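Local coordinates for protein AgaA (Rhizobium radiobacter, PDB 6HLX) that binds the opine agropinic acid as the periplasmic binding protein of an ABC transporter for opine import, at residues 390-395 and 444-449. Numbering follows the deposited sequence.
Sequences SNYYYG and SPLVYF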
# COMPACT_ATOMS: atom_id res chain seq x y z
N SER A 390 7.40 7.29 -8.33
CA SER A 390 7.11 6.83 -9.70
C SER A 390 5.77 6.10 -9.76
O SER A 390 5.03 6.25 -10.72
CB SER A 390 8.19 5.89 -10.21
OG SER A 390 9.29 6.63 -10.70
N ASN A 391 5.47 5.32 -8.71
CA ASN A 391 4.24 4.57 -8.63
C ASN A 391 3.00 5.50 -8.69
O ASN A 391 1.98 5.13 -9.27
CB ASN A 391 4.25 3.71 -7.37
CG ASN A 391 3.00 2.89 -7.17
OD1 ASN A 391 2.49 2.19 -8.09
ND2 ASN A 391 2.48 2.96 -5.96
N TYR A 392 3.14 6.73 -8.14
CA TYR A 392 2.09 7.75 -8.14
C TYR A 392 2.07 8.63 -9.39
O TYR A 392 0.99 9.03 -9.83
CB TYR A 392 2.28 8.67 -6.89
CG TYR A 392 1.77 8.01 -5.63
CD1 TYR A 392 2.50 7.00 -5.00
CD2 TYR A 392 0.55 8.38 -5.08
CE1 TYR A 392 1.99 6.34 -3.88
CE2 TYR A 392 0.04 7.73 -3.95
CZ TYR A 392 0.77 6.72 -3.35
OH TYR A 392 0.22 6.05 -2.29
N TYR A 393 3.25 9.01 -9.91
CA TYR A 393 3.38 10.05 -10.95
C TYR A 393 3.79 9.63 -12.35
O TYR A 393 3.54 10.40 -13.29
CB TYR A 393 4.39 11.10 -10.46
CG TYR A 393 3.85 11.98 -9.35
CD1 TYR A 393 3.92 11.57 -8.02
CD2 TYR A 393 3.25 13.21 -9.63
CE1 TYR A 393 3.39 12.35 -6.99
CE2 TYR A 393 2.74 14.01 -8.61
CZ TYR A 393 2.80 13.56 -7.29
OH TYR A 393 2.29 14.34 -6.28
N TYR A 394 4.51 8.51 -12.50
CA TYR A 394 5.05 8.14 -13.81
C TYR A 394 3.94 7.80 -14.81
O TYR A 394 2.87 7.35 -14.42
CB TYR A 394 5.97 6.92 -13.66
CG TYR A 394 6.98 6.79 -14.78
CD1 TYR A 394 8.12 7.58 -14.82
CD2 TYR A 394 6.76 5.91 -15.84
CE1 TYR A 394 9.04 7.49 -15.86
CE2 TYR A 394 7.67 5.81 -16.89
CZ TYR A 394 8.83 6.57 -16.88
OH TYR A 394 9.75 6.47 -17.90
N GLY A 395 4.24 7.96 -16.09
CA GLY A 395 3.37 7.50 -17.16
C GLY A 395 3.67 6.02 -17.37
O GLY A 395 3.34 5.18 -16.51
N SER A 444 -0.23 19.30 -10.28
CA SER A 444 -1.09 18.68 -9.28
C SER A 444 -1.91 17.47 -9.79
O SER A 444 -3.13 17.45 -9.61
CB SER A 444 -2.00 19.73 -8.64
OG SER A 444 -1.25 20.52 -7.74
N PRO A 445 -1.28 16.45 -10.43
CA PRO A 445 -2.05 15.25 -10.83
C PRO A 445 -2.64 14.55 -9.61
O PRO A 445 -3.69 13.92 -9.71
CB PRO A 445 -1.01 14.37 -11.52
CG PRO A 445 0.30 14.78 -10.90
CD PRO A 445 0.17 16.27 -10.71
N LEU A 446 -1.96 14.66 -8.45
CA LEU A 446 -2.41 14.13 -7.16
C LEU A 446 -2.62 15.33 -6.24
O LEU A 446 -1.83 16.27 -6.28
CB LEU A 446 -1.38 13.19 -6.51
CG LEU A 446 -1.18 11.74 -7.05
CD1 LEU A 446 -2.47 10.91 -6.99
CD2 LEU A 446 -0.54 11.72 -8.42
N VAL A 447 -3.65 15.26 -5.40
CA VAL A 447 -3.91 16.32 -4.41
C VAL A 447 -3.89 15.65 -3.04
O VAL A 447 -4.42 14.53 -2.89
CB VAL A 447 -5.24 17.06 -4.73
CG1 VAL A 447 -5.76 17.79 -3.49
CG2 VAL A 447 -5.04 18.04 -5.89
N TYR A 448 -3.25 16.31 -2.04
CA TYR A 448 -3.11 15.71 -0.71
C TYR A 448 -3.71 16.64 0.34
O TYR A 448 -3.53 17.86 0.25
CB TYR A 448 -1.62 15.48 -0.39
CG TYR A 448 -0.88 14.72 -1.46
CD1 TYR A 448 -0.24 15.38 -2.51
CD2 TYR A 448 -0.75 13.33 -1.39
CE1 TYR A 448 0.45 14.68 -3.50
CE2 TYR A 448 -0.04 12.62 -2.37
CZ TYR A 448 0.58 13.31 -3.40
OH TYR A 448 1.29 12.63 -4.36
N PHE A 449 -4.37 16.05 1.35
CA PHE A 449 -5.03 16.86 2.37
C PHE A 449 -4.50 16.72 3.76
O PHE A 449 -4.48 17.72 4.48
CB PHE A 449 -6.54 16.55 2.38
CG PHE A 449 -7.24 16.96 1.10
CD1 PHE A 449 -7.03 18.21 0.54
CD2 PHE A 449 -8.10 16.07 0.45
CE1 PHE A 449 -7.69 18.59 -0.65
CE2 PHE A 449 -8.75 16.44 -0.73
CZ PHE A 449 -8.53 17.69 -1.27
O HOH W 1 0.79 16.29 -7.25
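Tyr393 carries this contact: its phenol reaches from helix 388-393 toward strand 446-451 and meets Tyr448 tip to tip. Tyr448 OH donates to Tyr393 OH across 2.8 Å, and the acceptor lies at the edge of the Tyr448 ring, in its plane. Tyr393 OH donates a hydrogen bond to a water 2.6 Å away, which sits in the plane of the Tyr393 ring. That water donates in turn to the backbone O of Leu446 at 2.8 Å, so a directed chain runs from Tyr448 through Tyr393 and the water to the strand backbone. Two bonds thus grip the buried Tyr393 hydroxyl, one received and one given, and fix where its proton points.

Leu446 and Pro445 both pack against one side of the ring. Leu446 CD2 sits almost squarely over the centre of that face of the Tyr393 ring in a CH-pi contact, 4.0 Å from the centroid and 13° off the normal. The same methyl lies 3.4 Å from Tyr392 O. Pro445, crossing Tyr393 at about a right angle, comes in obliquely and brings CG to 3.4 Å from Tyr393 CE2. One residue earlier in the helix, Tyr392 sets its ring edge against Leu446 CG, while its hydroxyl turns elsewhere, to Leu380 O and Ser379 OG.

Around them, Phe436 meets Tyr393 edge-to-face, and Met377 of strand 374-379, two strands over in the same sheet, packs on Tyr392, Leu446 and Tyr448. Backbone bonds from Val447 to Leu243 tie the strand to 240-245. The arrangement is a buried helix-on-sheet interface in a solute-binding protein of family 5, joining helix 388-393 to the mixed sheet that holds 446-451, with the Tyr392 side chain about 6 Å from bound agropinic acid.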